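Local atomic coordinates of polyketide synthase/nonribosomal peptide synthetase hybrid RzxB (Pseudomonas fluorescens, PDB entry 5IL6), a protein that probably dehydrates acyl-carrier-protein-bound beta-hydroxy intermediates during assembly of the polyketide rhizoxin, as the dehydratase domain of a trans-AT synthase. Residues A[108-116]-A[126-134]; A[49-60]-A[80-90]. All blocks are in the same frame, centred on the assembly; numbering follows the deposited sequence.

Interaction 1: residues A[108-116]-A[126-134]; sequences AGDYRIGIY and LHCQARAST
The phenol ring of Y111 meets S133 with its edge: S133 N lies in the ring plane, and CD2 of Y111 is 3.9 Å from S133 CA. One face of the same ring takes the carbonyl carbon of G109, offset toward the rim. CG of Y111 is anti to its carbonyl carbon, beside the backbone N (chi1 -47°), and water 3 bridges Y111 OH and T134 OG1. At the other end of the pairing, the H127 imidazole presents its edge to Y116, whose CA is 4.0 Å from H127 CD2; beyond the two segments, H127 ND1 bonds to Q87 O and the ring meets F89 edge-to-face. R112, although poorly ordered, grips the D110 carboxylate side-on in a salt bridge, NE to OD1 almost in the guanidinium plane and NH2 to OD2 at 3.0 Å. R131 runs alongside R112, pointing the same way, with the guanidinium planes 58° apart and R112 CD 3.8 Å from R131 CB; R131 NH1 forms its own salt bridge with D82 OD2.

These strands form the antiparallel hairpin 110-118/124-135 in the N-terminal hotdog-like half of the domain, their local axes running at 160°. Hydrogen-bonded pairs Y111-A132, I113-A130 and I115-C128 turn side chains to the face that packs on helix 53-67, where I113 and I115 touch I60, C128 touches M56 and A132 touches L64. On this face I113 CD1 reaches A132 CB at 3.7 Å. A classic beta bulge interrupts the register: I115 O accepts from both H127 N (2.7 Å) and C128 N (3.1 Å), the first in the carbonyl plane. On the opposite face, water 2 donates to D110 OD1 and to A132 O, 2.7 Å from the latter.

Interaction 2: residues A[49-60]-A[80-90]; sequences AVLAGAAMIVMI and ISDLSWRQPFS
With chi1 at -72°, W85 swings its indole away from its own carbonyl carbon and lays the pyrrole edge against helix 53-60; M56, extended beyond CG (chi2 -173°), brings its sulfur to that edge. SD of M56 stands 3.9 Å from W85 CD1 and 82° off the normal of the five-membered ring, an in-plane Met-aromatic contact. W85 NE1 gives a weak hydrogen bond to G53 O (3.1 Å), an oxygen that also receives a weak bond from M56 N within the helix. L83 CD2 sits over the centre of one indole face, and I57 CD1 meets the benzo edge, 3.6 Å from W85 CZ2.

In the hotdog fold a sheet wraps a central helix, and here I80, before the chain turns a corner at D82, and L83 and W85, after it, all direct their side chains to helix 53-67. I60 CG2 and I80 CD1 are packed tightly at 3.5 Å, while L83 CD1 touches both I57 and I60. Ahead of the helix, backbone bonding takes over: L51 N donates to F89 O at 2.9 Å, and water 4 joins L51 O to F89 N. S90 OG donates to A49 O from above the carbonyl plane. V50 CG1 presses on P88 CB at 3.3 Å, closer than usual, and V50 O accepts from H43 ND1.

Overall arrangement
Both interactions build on the hotdog helix 53-67, at different depths. Interaction 2 is buried, its centre about 7 Å from the centre of the chain, and relies on apolar side chains, with a few polar bonds before the helix and at its first turn. The centre of interaction 1 lies about 15 Å from the chain centre, partly buried: antiparallel strand pairing broken by one bulge, charged groups and one bridging water on the outer face, further waters at the G109/T134 end, apolar residues facing the helix. The centres of interactions 1 and 2 are about 12 Å apart. Strands 124-135 and 77-85 are neighbours, probably hydrogen-bonded between R131 O and S81 N. M56 and I60 serve both contacts.

Interaction 1: residues A[108-116]-A[126-134]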
ATOM      1  N   ALA A 108     -10.484 -12.195  21.109  1.00 53.82           N
ATOM      2  CA  ALA A 108      -9.169 -12.820  21.025  1.00 52.05           C
ATOM      3  C   ALA A 108      -8.739 -12.982  19.572  1.00 50.93           C
ATOM      4  O   ALA A 108      -9.456 -13.569  18.757  1.00 50.80           O
ATOM      5  CB  ALA A 108      -9.192 -14.179  21.726  1.00 52.42           C
ATOM      6  N   GLY A 109      -7.561 -12.448  19.253  1.00 45.96           N
ATOM      7  CA  GLY A 109      -7.012 -12.551  17.915  1.00 45.21           C
ATOM      8  C   GLY A 109      -7.733 -11.748  16.857  1.00 41.96           C
ATOM      9  O   GLY A 109      -7.394 -11.866  15.676  1.00 41.29           O
ATOM     10  N   ASP A 110      -8.713 -10.933  17.237  1.00 36.06           N
ATOM     11  CA  ASP A 110      -9.490 -10.124  16.299  1.00 40.03           C
ATOM     12  C   ASP A 110      -9.178  -8.658  16.579  1.00 37.39           C
ATOM     13  O   ASP A 110      -9.697  -8.073  17.535  1.00 35.69           O
ATOM     14  CB  ASP A 110     -10.980 -10.426  16.436  1.00 48.78           C
ATOM     15  CG  ASP A 110     -11.851  -9.451  15.668  1.00 54.68           C
ATOM     16  OD1 ASP A 110     -11.365  -8.859  14.681  1.00 55.41           O
ATOM     17  OD2 ASP A 110     -13.028  -9.282  16.052  1.00 55.50           O
ATOM     18  N   TYR A 111      -8.336  -8.063  15.738  1.00 31.07           N
ATOM     19  CA  TYR A 111      -7.844  -6.708  15.942  1.00 28.44           C
ATOM     20  C   TYR A 111      -8.567  -5.718  15.035  1.00 27.58           C
ATOM     21  O   TYR A 111      -8.910  -6.036  13.892  1.00 24.19           O
ATOM     22  CB  TYR A 111      -6.339  -6.645  15.683  1.00 26.85           C
ATOM     23  CG  TYR A 111      -5.580  -7.760  16.368  1.00 29.65           C
ATOM     24  CD1 TYR A 111      -5.375  -7.743  17.744  1.00 31.02           C
ATOM     25  CD2 TYR A 111      -5.086  -8.839  15.644  1.00 32.73           C
ATOM     26  CE1 TYR A 111      -4.688  -8.763  18.376  1.00 36.30           C
ATOM     27  CE2 TYR A 111      -4.399  -9.865  16.266  1.00 38.44           C
ATOM     28  CZ  TYR A 111      -4.204  -9.824  17.634  1.00 42.81           C
ATOM     29  OH  TYR A 111      -3.522 -10.846  18.258  1.00 46.42           O
ATOM     30  N   ARG A 112      -8.789  -4.514  15.559  1.00 28.61           N
ATOM     31  CA  ARG A 112      -9.424  -3.422  14.832  1.00 28.85           C
ATOM     32  C   ARG A 112      -8.487  -2.223  14.835  1.00 23.14           C
ATOM     33  O   ARG A 112      -7.922  -1.877  15.879  1.00 22.95           O
ATOM     34  CB  ARG A 112     -10.770  -3.051  15.467  1.00 42.72           C
ATOM     35  CG  ARG A 112     -11.714  -4.229  15.607  1.00 63.41           C
ATOM     36  CD  ARG A 112     -12.145  -4.762  14.249  1.00 81.36           C
ATOM     37  NE  ARG A 112     -12.893  -6.011  14.371  1.00100.04           N
ATOM     38  CZ  ARG A 112     -14.218  -6.113  14.427  1.00117.42           C
ATOM     39  NH1 ARG A 112     -14.988  -5.033  14.359  1.00122.36           N
ATOM     40  NH2 ARG A 112     -14.776  -7.310  14.541  1.00126.51           N
ATOM     41  N   ILE A 113      -8.327  -1.593  13.673  1.00 20.81           N
ATOM     42  CA  ILE A 113      -7.410  -0.472  13.513  1.00 20.43           C
ATOM     43  C   ILE A 113      -8.150   0.723  12.928  1.00 21.58           C
ATOM     44  O   ILE A 113      -8.979   0.577  12.023  1.00 23.43           O
ATOM     45  CB  ILE A 113      -6.213  -0.842  12.614  1.00 29.52           C
ATOM     46  CG1 ILE A 113      -5.440  -2.009  13.225  1.00 37.75           C
ATOM     47  CG2 ILE A 113      -5.307   0.370  12.412  1.00 32.32           C
ATOM     48  CD1 ILE A 113      -5.829  -3.354  12.652  1.00 41.29           C
ATOM     49  N   GLY A 114      -7.831   1.899  13.440  1.00 23.77           N
ATOM     50  CA  GLY A 114      -8.235   3.145  12.809  1.00 21.03           C
ATOM     51  C   GLY A 114      -7.070   4.106  12.768  1.00 22.86           C
ATOM     52  O   GLY A 114      -6.314   4.225  13.730  1.00 21.63           O
ATOM     53  N   ILE A 115      -6.924   4.786  11.634  1.00 22.94           N
ATOM     54  CA  ILE A 115      -5.882   5.787  11.430  1.00 22.80           C
ATOM     55  C   ILE A 115      -6.569   7.121  11.189  1.00 23.89           C
ATOM     56  O   ILE A 115      -7.436   7.225  10.314  1.00 22.21           O
ATOM     57  CB  ILE A 115      -4.961   5.424  10.251  1.00 20.91           C
ATOM     58  CG1 ILE A 115      -4.277   4.078  10.508  1.00 21.66           C
ATOM     59  CG2 ILE A 115      -3.922   6.525  10.017  1.00 27.71           C
ATOM     60  CD1 ILE A 115      -3.453   3.561   9.339  1.00 20.38           C
ATOM     61  N   TYR A 116      -6.182   8.142  11.953  1.00 19.71           N
ATOM     62  CA  TYR A 116      -6.902   9.406  11.913  1.00 23.22           C
ATOM     63  C   TYR A 116      -5.973  10.561  12.260  1.00 21.79           C
ATOM     64  O   TYR A 116      -4.859  10.374  12.756  1.00 23.25           O
ATOM     65  CB  TYR A 116      -8.096   9.379  12.869  1.00 33.48           C
ATOM     66  CG  TYR A 116      -7.696   9.100  14.292  1.00 34.59           C
ATOM     67  CD1 TYR A 116      -7.310  10.132  15.133  1.00 41.47           C
ATOM     68  CD2 TYR A 116      -7.688   7.806  14.792  1.00 41.48           C
ATOM     69  CE1 TYR A 116      -6.936   9.889  16.436  1.00 51.92           C
ATOM     70  CE2 TYR A 116      -7.312   7.549  16.097  1.00 52.11           C
ATOM     71  CZ  TYR A 116      -6.936   8.598  16.914  1.00 54.78           C
ATOM     72  OH  TYR A 116      -6.559   8.374  18.214  1.00 57.62           O
ATOM     73  N   LEU A 126     -11.134  10.423  10.139  1.00 36.90           N
ATOM     74  CA  LEU A 126     -10.719   9.041   9.933  1.00 33.92           C
ATOM     75  C   LEU A 126     -10.154   8.903   8.524  1.00 28.82           C
ATOM     76  O   LEU A 126     -10.837   9.210   7.541  1.00 31.88           O
ATOM     77  CB  LEU A 126     -11.895   8.092  10.151  1.00 40.11           C
ATOM     78  CG  LEU A 126     -11.604   6.595  10.007  1.00 38.35           C
ATOM     79  CD1 LEU A 126     -10.667   6.118  11.105  1.00 34.18           C
ATOM     80  CD2 LEU A 126     -12.896   5.793  10.025  1.00 42.63           C
ATOM     81  N   HIS A 127      -8.909   8.441   8.426  1.00 23.95           N
ATOM     82  CA  HIS A 127      -8.238   8.295   7.141  1.00 24.68           C
ATOM     83  C   HIS A 127      -8.189   6.859   6.649  1.00 24.81           C
ATOM     84  O   HIS A 127      -8.211   6.632   5.435  1.00 28.49           O
ATOM     85  CB  HIS A 127      -6.807   8.840   7.228  1.00 23.40           C
ATOM     86  CG  HIS A 127      -6.734  10.332   7.314  1.00 25.18           C
ATOM     87  ND1 HIS A 127      -6.898  11.149   6.216  1.00 24.66           N
ATOM     88  CD2 HIS A 127      -6.518  11.156   8.367  1.00 27.74           C
ATOM     89  CE1 HIS A 127      -6.783  12.412   6.588  1.00 30.01           C
ATOM     90  NE2 HIS A 127      -6.554  12.444   7.888  1.00 27.61           N
ATOM     91  N   CYS A 128      -8.128   5.890   7.555  1.00 22.12           N
ATOM     92  CA  CYS A 128      -8.038   4.490   7.174  1.00 20.75           C
ATOM     93  C   CYS A 128      -8.603   3.642   8.301  1.00 22.64           C
ATOM     94  O   CYS A 128      -8.420   3.957   9.480  1.00 22.86           O
ATOM     95  CB  CYS A 128      -6.590   4.081   6.872  1.00 20.95           C
ATOM     96  SG  CYS A 128      -6.395   2.362   6.316  1.00 23.33           S
ATOM     97  N   GLN A 129      -9.292   2.571   7.925  1.00 20.97           N
ATOM     98  CA  GLN A 129      -9.926   1.667   8.869  1.00 26.16           C
ATOM     99  C   GLN A 129      -9.771   0.250   8.341  1.00 23.01           C
ATOM    100  O   GLN A 129      -9.890   0.019   7.136  1.00 21.06           O
ATOM    101  CB  GLN A 129     -11.407   2.026   9.054  1.00 43.07           C
ATOM    102  CG  GLN A 129     -12.218   1.059   9.898  1.00 60.97           C
ATOM    103  CD  GLN A 129     -13.706   1.233   9.683  1.00 75.69           C
ATOM    104  OE1 GLN A 129     -14.432   1.663  10.581  1.00 81.84           O
ATOM    105  NE2 GLN A 129     -14.172   0.904   8.482  1.00 79.24           N
ATOM    106  N   ALA A 130      -9.480  -0.689   9.235  1.00 22.80           N
ATOM    107  CA  ALA A 130      -9.315  -2.077   8.828  1.00 24.12           C
ATOM    108  C   ALA A 130      -9.406  -2.965  10.059  1.00 23.72           C
ATOM    109  O   ALA A 130      -9.436  -2.491  11.197  1.00 20.76           O
ATOM    110  CB  ALA A 130      -7.983  -2.292   8.104  1.00 24.86           C
ATOM    111  N   ARG A 131      -9.438  -4.270   9.808  1.00 24.17           N
ATOM    112  CA  ARG A 131      -9.328  -5.283  10.844  1.00 27.08           C
ATOM    113  C   ARG A 131      -8.178  -6.209  10.477  1.00 28.83           C
ATOM    114  O   ARG A 131      -7.840  -6.361   9.300  1.00 33.49           O
ATOM    115  CB  ARG A 131     -10.635  -6.079  11.016  1.00 37.91           C
ATOM    116  CG  ARG A 131     -10.826  -7.186   9.993  1.00 55.09           C
ATOM    117  CD  ARG A 131     -12.153  -7.899  10.153  1.00 69.83           C
ATOM    118  NE  ARG A 131     -12.101  -9.210   9.503  1.00 80.53           N
ATOM    119  CZ  ARG A 131     -12.800  -9.561   8.426  1.00 89.74           C
ATOM    120  NH1 ARG A 131     -13.640  -8.712   7.850  1.00 93.48           N
ATOM    121  NH2 ARG A 131     -12.666 -10.782   7.924  1.00 94.04           N
ATOM    122  N   ALA A 132      -7.558  -6.806  11.493  1.00 29.14           N
ATOM    123  CA  ALA A 132      -6.380  -7.626  11.274  1.00 30.76           C
ATOM    124  C   ALA A 132      -6.460  -8.893  12.113  1.00 37.51           C
ATOM    125  O   ALA A 132      -7.299  -9.032  13.009  1.00 32.47           O
ATOM    126  CB  ALA A 132      -5.098  -6.850  11.593  1.00 26.30           C
ATOM    127  N   SER A 133      -5.565  -9.823  11.803  1.00 41.08           N
ATOM    128  CA  SER A 133      -5.458 -11.099  12.503  1.00 38.18           C
ATOM    129  C   SER A 133      -4.122 -11.721  12.114  1.00 38.45           C
ATOM    130  O   SER A 133      -3.356 -11.151  11.330  1.00 38.23           O
ATOM    131  CB  SER A 133      -6.628 -12.022  12.158  1.00 36.39           C
ATOM    132  OG  SER A 133      -6.635 -12.331  10.775  1.00 41.42           O
ATOM    133  N   THR A 134      -3.844 -12.895  12.675  1.00 41.22           N
ATOM    134  CA  THR A 134      -2.707 -13.708  12.269  1.00 49.41           C
ATOM    135  C   THR A 134      -3.225 -15.072  11.834  1.00 47.23           C
ATOM    136  O   THR A 134      -4.185 -15.589  12.411  1.00 43.61           O
ATOM    137  CB  THR A 134      -1.694 -13.875  13.407  1.00 61.82           C
ATOM    138  OG1 THR A 134      -2.328 -14.507  14.524  1.00 63.15           O
ATOM    139  CG2 THR A 134      -1.158 -12.518  13.853  1.00 66.05           C
TER
HETATM  140  O   HOH W   1      -5.149 -13.673  14.794  1.00 46.66           O
HETATM  141  O   HOH W   2      -9.938  -9.570  12.684  1.00 34.56           O
HETATM  142  O   HOH W   3      -3.289 -13.240  16.947  1.00 46.95           O

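Interaction 2: residues A[49-60]-A[80-90]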
ATOM      1  N   ALA A  49       1.393  17.024  -1.832  1.00 23.43           N
ATOM      2  CA  ALA A  49       2.036  15.844  -1.271  1.00 22.88           C
ATOM      3  C   ALA A  49       1.047  15.124  -0.366  1.00 24.03           C
ATOM      4  O   ALA A  49       0.590  15.683   0.637  1.00 23.13           O
ATOM      5  CB  ALA A  49       3.292  16.238  -0.497  1.00 23.84           C
ATOM      6  N   VAL A  50       0.706  13.891  -0.728  1.00 19.35           N
ATOM      7  CA  VAL A  50      -0.307  13.112  -0.030  1.00 21.05           C
ATOM      8  C   VAL A  50       0.292  11.762   0.327  1.00 22.59           C
ATOM      9  O   VAL A  50       1.008  11.155  -0.478  1.00 24.12           O
ATOM     10  CB  VAL A  50      -1.580  12.938  -0.884  1.00 25.68           C
ATOM     11  CG1 VAL A  50      -2.586  12.043  -0.184  1.00 34.12           C
ATOM     12  CG2 VAL A  50      -2.202  14.293  -1.195  1.00 29.67           C
ATOM     13  N   LEU A  51      -0.000  11.292   1.536  1.00 22.82           N
ATOM     14  CA  LEU A  51       0.522  10.010   1.982  1.00 24.86           C
ATOM     15  C   LEU A  51      -0.026   8.896   1.100  1.00 24.98           C
ATOM     16  O   LEU A  51      -1.244   8.751   0.951  1.00 25.61           O
ATOM     17  CB  LEU A  51       0.146   9.768   3.444  1.00 25.79           C
ATOM     18  CG  LEU A  51       0.923   8.679   4.185  1.00 21.48           C
ATOM     19  CD1 LEU A  51       2.429   8.948   4.173  1.00 24.68           C
ATOM     20  CD2 LEU A  51       0.413   8.546   5.617  1.00 19.73           C
ATOM     21  N   ALA A  52       0.875   8.114   0.513  1.00 23.37           N
ATOM     22  CA  ALA A  52       0.456   6.998  -0.322  1.00 24.91           C
ATOM     23  C   ALA A  52      -0.378   6.014   0.490  1.00 24.54           C
ATOM     24  O   ALA A  52      -0.067   5.718   1.648  1.00 22.51           O
ATOM     25  CB  ALA A  52       1.676   6.295  -0.917  1.00 24.89           C
ATOM     26  N   GLY A  53      -1.454   5.520  -0.122  1.00 22.46           N
ATOM     27  CA  GLY A  53      -2.287   4.535   0.549  1.00 22.57           C
ATOM     28  C   GLY A  53      -1.494   3.339   1.034  1.00 21.20           C
ATOM     29  O   GLY A  53      -1.770   2.788   2.104  1.00 21.14           O
ATOM     30  N   ALA A  54      -0.488   2.926   0.260  1.00 17.20           N
ATOM     31  CA  ALA A  54       0.359   1.811   0.668  1.00 17.32           C
ATOM     32  C   ALA A  54       1.013   2.074   2.016  1.00 16.58           C
ATOM     33  O   ALA A  54       1.206   1.142   2.806  1.00 18.92           O
ATOM     34  CB  ALA A  54       1.430   1.547  -0.390  1.00 24.25           C
ATOM     35  N   ALA A  55       1.361   3.331   2.297  1.00 17.52           N
ATOM     36  CA  ALA A  55       2.064   3.637   3.539  1.00 21.85           C
ATOM     37  C   ALA A  55       1.203   3.330   4.755  1.00 22.72           C
ATOM     38  O   ALA A  55       1.726   2.941   5.804  1.00 21.77           O
ATOM     39  CB  ALA A  55       2.498   5.101   3.548  1.00 24.64           C
ATOM     40  N   MET A  56      -0.115   3.496   4.639  1.00 20.22           N
ATOM     41  CA  MET A  56      -0.980   3.194   5.771  1.00 22.31           C
ATOM     42  C   MET A  56      -1.051   1.693   6.023  1.00 19.08           C
ATOM     43  O   MET A  56      -1.156   1.265   7.176  1.00 18.35           O
ATOM     44  CB  MET A  56      -2.370   3.771   5.531  1.00 31.02           C
ATOM     45  CG  MET A  56      -2.364   5.287   5.443  1.00 34.09           C
ATOM     46  SD  MET A  56      -4.006   6.014   5.373  1.00 37.90           S
ATOM     47  CE  MET A  56      -3.619   7.620   4.683  1.00 42.07           C
ATOM     48  N   ILE A  57      -0.963   0.880   4.969  1.00 20.22           N
ATOM     49  CA  ILE A  57      -0.880  -0.567   5.151  1.00 19.10           C
ATOM     50  C   ILE A  57       0.379  -0.926   5.928  1.00 18.75           C
ATOM     51  O   ILE A  57       0.353  -1.754   6.846  1.00 18.84           O
ATOM     52  CB  ILE A  57      -0.925  -1.282   3.788  1.00 21.17           C
ATOM     53  CG1 ILE A  57      -2.325  -1.167   3.179  1.00 20.78           C
ATOM     54  CG2 ILE A  57      -0.506  -2.748   3.925  1.00 22.98           C
ATOM     55  CD1 ILE A  57      -2.418  -1.652   1.746  1.00 23.76           C
ATOM     56  N   VAL A  58       1.506  -0.319   5.556  1.00 17.51           N
ATOM     57  CA  VAL A  58       2.761  -0.589   6.252  1.00 18.48           C
ATOM     58  C   VAL A  58       2.663  -0.153   7.707  1.00 17.81           C
ATOM     59  O   VAL A  58       3.199  -0.811   8.606  1.00 20.18           O
ATOM     60  CB  VAL A  58       3.928   0.110   5.528  1.00 19.06           C
ATOM     61  CG1 VAL A  58       5.214   0.003   6.341  1.00 23.31           C
ATOM     62  CG2 VAL A  58       4.117  -0.484   4.139  1.00 20.00           C
ATOM     63  N   MET A  59       1.985   0.964   7.962  1.00 20.19           N
ATOM     64  CA  MET A  59       1.825   1.428   9.334  1.00 22.47           C
ATOM     65  C   MET A  59       1.028   0.430  10.161  1.00 22.10           C
ATOM     66  O   MET A  59       1.346   0.187  11.331  1.00 20.60           O
ATOM     67  CB  MET A  59       1.154   2.796   9.329  1.00 25.30           C
ATOM     68  CG  MET A  59       1.060   3.471  10.690  1.00 42.22           C
ATOM     69  SD  MET A  59       0.274   5.096  10.616  1.00 44.75           S
ATOM     70  CE  MET A  59       0.922   5.728   9.070  1.00 23.91           C
ATOM     71  N   ILE A  60      -0.014  -0.157   9.573  1.00 20.32           N
ATOM     72  CA  ILE A  60      -0.783  -1.179  10.275  1.00 19.20           C
ATOM     73  C   ILE A  60       0.091  -2.392  10.558  1.00 21.65           C
ATOM     74  O   ILE A  60       0.062  -2.953  11.661  1.00 22.60           O
ATOM     75  CB  ILE A  60      -2.031  -1.562   9.458  1.00 20.04           C
ATOM     76  CG1 ILE A  60      -2.964  -0.354   9.336  1.00 26.68           C
ATOM     77  CG2 ILE A  60      -2.760  -2.738  10.107  1.00 22.69           C
ATOM     78  CD1 ILE A  60      -4.130  -0.561   8.387  1.00 25.65           C
ATOM     79  N   ILE A  80      -4.370  -8.420   7.070  1.00 23.31           N
ATOM     80  CA  ILE A  80      -5.198  -7.228   7.191  1.00 25.07           C
ATOM     81  C   ILE A  80      -6.397  -7.423   6.277  1.00 26.97           C
ATOM     82  O   ILE A  80      -6.238  -7.805   5.113  1.00 23.88           O
ATOM     83  CB  ILE A  80      -4.410  -5.957   6.828  1.00 26.09           C
ATOM     84  CG1 ILE A  80      -3.215  -5.791   7.775  1.00 26.53           C
ATOM     85  CG2 ILE A  80      -5.315  -4.730   6.871  1.00 27.40           C
ATOM     86  CD1 ILE A  80      -2.213  -4.742   7.326  1.00 25.10           C
ATOM     87  N   SER A  81      -7.594  -7.181   6.806  1.00 24.93           N
ATOM     88  CA  SER A  81      -8.828  -7.508   6.107  1.00 27.79           C
ATOM     89  C   SER A  81      -9.786  -6.327   6.131  1.00 28.28           C
ATOM     90  O   SER A  81      -9.817  -5.546   7.088  1.00 25.45           O
ATOM     91  CB  SER A  81      -9.512  -8.728   6.735  1.00 28.96           C
ATOM     92  OG  SER A  81      -8.689  -9.878   6.649  1.00 33.64           O
ATOM     93  N   ASP A  82     -10.574  -6.215   5.062  1.00 27.86           N
ATOM     94  CA  ASP A  82     -11.641  -5.222   4.960  1.00 26.26           C
ATOM     95  C   ASP A  82     -11.121  -3.825   5.285  1.00 23.12           C
ATOM     96  O   ASP A  82     -11.671  -3.100   6.116  1.00 20.89           O
ATOM     97  CB  ASP A  82     -12.816  -5.592   5.861  1.00 30.11           C
ATOM     98  CG  ASP A  82     -13.485  -6.879   5.437  1.00 41.23           C
ATOM     99  OD1 ASP A  82     -13.283  -7.299   4.278  1.00 37.30           O
ATOM    100  OD2 ASP A  82     -14.217  -7.468   6.258  1.00 48.22           O
ATOM    101  N   LEU A  83     -10.043  -3.453   4.610  1.00 21.90           N
ATOM    102  CA  LEU A  83      -9.463  -2.131   4.760  1.00 21.52           C
ATOM    103  C   LEU A  83     -10.172  -1.161   3.829  1.00 21.67           C
ATOM    104  O   LEU A  83     -10.532  -1.511   2.703  1.00 19.49           O
ATOM    105  CB  LEU A  83      -7.964  -2.165   4.458  1.00 19.18           C
ATOM    106  CG  LEU A  83      -7.177  -0.852   4.518  1.00 22.51           C
ATOM    107  CD1 LEU A  83      -5.727  -1.154   4.851  1.00 27.02           C
ATOM    108  CD2 LEU A  83      -7.248  -0.066   3.210  1.00 24.95           C
ATOM    109  N   SER A  84     -10.384   0.056   4.314  1.00 21.05           N
ATOM    110  CA  SER A  84     -10.925   1.127   3.496  1.00 23.66           C
ATOM    111  C   SER A  84     -10.098   2.383   3.710  1.00 23.27           C
ATOM    112  O   SER A  84      -9.745   2.717   4.844  1.00 22.29           O
ATOM    113  CB  SER A  84     -12.396   1.400   3.836  1.00 29.24           C
ATOM    114  OG  SER A  84     -12.583   1.461   5.236  1.00 37.07           O
ATOM    115  N   TRP A  85      -9.781   3.061   2.614  1.00 24.19           N
ATOM    116  CA  TRP A  85      -9.164   4.378   2.656  1.00 23.99           C
ATOM    117  C   TRP A  85     -10.262   5.421   2.537  1.00 23.35           C
ATOM    118  O   TRP A  85     -11.118   5.326   1.652  1.00 24.97           O
ATOM    119  CB  TRP A  85      -8.153   4.566   1.524  1.00 22.90           C
ATOM    120  CG  TRP A  85      -6.877   3.802   1.671  1.00 22.90           C
ATOM    121  CD1 TRP A  85      -5.792   4.157   2.417  1.00 26.35           C
ATOM    122  CD2 TRP A  85      -6.539   2.566   1.032  1.00 20.87           C
ATOM    123  NE1 TRP A  85      -4.801   3.214   2.288  1.00 25.50           N
ATOM    124  CE2 TRP A  85      -5.234   2.227   1.442  1.00 23.96           C
ATOM    125  CE3 TRP A  85      -7.213   1.712   0.153  1.00 22.30           C
ATOM    126  CZ2 TRP A  85      -4.593   1.069   1.009  1.00 24.52           C
ATOM    127  CZ3 TRP A  85      -6.574   0.563  -0.276  1.00 29.90           C
ATOM    128  CH2 TRP A  85      -5.277   0.252   0.152  1.00 26.12           C
ATOM    129  N   ARG A  86     -10.244   6.401   3.431  1.00 21.29           N
ATOM    130  CA  ARG A  86     -11.220   7.475   3.374  1.00 29.01           C
ATOM    131  C   ARG A  86     -10.568   8.705   2.753  1.00 38.91           C
ATOM    132  O   ARG A  86     -10.316   8.735   1.545  1.00 41.10           O
ATOM    133  CB  ARG A  86     -11.773   7.769   4.771  1.00 41.15           C
ATOM    134  CG  ARG A  86     -12.313   6.551   5.486  1.00 58.96           C
ATOM    135  CD  ARG A  86     -13.713   6.205   5.029  1.00 80.12           C
ATOM    136  NE  ARG A  86     -14.209   5.015   5.723  1.00 99.54           N
ATOM    137  CZ  ARG A  86     -14.725   3.935   5.139  1.00116.78           C
ATOM    138  NH1 ARG A  86     -14.857   3.863   3.818  1.00124.24           N
ATOM    139  NH2 ARG A  86     -15.133   2.920   5.891  1.00120.89           N
ATOM    140  N   GLN A  87     -10.278   9.706   3.565  1.00 47.78           N
ATOM    141  CA  GLN A  87      -9.703  10.929   3.039  1.00 54.36           C
ATOM    142  C   GLN A  87      -8.193  10.771   2.893  1.00 33.66           C
ATOM    143  O   GLN A  87      -7.564  10.067   3.681  1.00 28.18           O
ATOM    144  CB  GLN A  87     -10.003  12.100   3.969  1.00 80.54           C
ATOM    145  CG  GLN A  87     -11.265  11.930   4.784  1.00101.89           C
ATOM    146  CD  GLN A  87     -11.811  13.247   5.283  1.00121.59           C
ATOM    147  OE1 GLN A  87     -11.060  14.166   5.605  1.00130.51           O
ATOM    148  NE2 GLN A  87     -13.132  13.347   5.342  1.00128.26           N
ATOM    149  N   PRO A  88      -7.585  11.416   1.905  1.00 32.56           N
ATOM    150  CA  PRO A  88      -6.124  11.412   1.834  1.00 32.01           C
ATOM    151  C   PRO A  88      -5.546  12.244   2.967  1.00 29.94           C
ATOM    152  O   PRO A  88      -6.182  13.173   3.472  1.00 31.49           O
ATOM    153  CB  PRO A  88      -5.828  12.040   0.464  1.00 37.34           C
ATOM    154  CG  PRO A  88      -7.163  12.127  -0.234  1.00 40.46           C
ATOM    155  CD  PRO A  88      -8.162  12.266   0.859  1.00 39.94           C
ATOM    156  N   PHE A  89      -4.329  11.899   3.372  1.00 24.73           N
ATOM    157  CA  PHE A  89      -3.649  12.604   4.448  1.00 22.62           C
ATOM    158  C   PHE A  89      -2.547  13.479   3.867  1.00 23.31           C
ATOM    159  O   PHE A  89      -1.684  12.993   3.126  1.00 24.99           O
ATOM    160  CB  PHE A  89      -3.057  11.638   5.472  1.00 21.06           C
ATOM    161  CG  PHE A  89      -2.219  12.323   6.515  1.00 22.22           C
ATOM    162  CD1 PHE A  89      -2.814  12.951   7.595  1.00 21.79           C
ATOM    163  CD2 PHE A  89      -0.838  12.360   6.401  1.00 25.96           C
ATOM    164  CE1 PHE A  89      -2.046  13.594   8.552  1.00 21.73           C
ATOM    165  CE2 PHE A  89      -0.065  13.000   7.353  1.00 28.25           C
ATOM    166  CZ  PHE A  89      -0.670  13.616   8.430  1.00 25.11           C
ATOM    167  N   SER A  90      -2.585  14.764   4.203  1.00 19.74           N
ATOM    168  CA  SER A  90      -1.513  15.695   3.897  1.00 20.32           C
ATOM    169  C   SER A  90      -1.119  16.426   5.169  1.00 22.70           C
ATOM    170  O   SER A  90      -1.931  16.602   6.082  1.00 26.10           O
ATOM    171  CB  SER A  90      -1.921  16.709   2.815  1.00 26.21           C
ATOM    172  OG  SER A  90      -2.126  16.072   1.565  1.00 30.75           O
TER
HETATM  173  O   HOH W   4      -3.355   9.511   2.367  1.00 32.20           O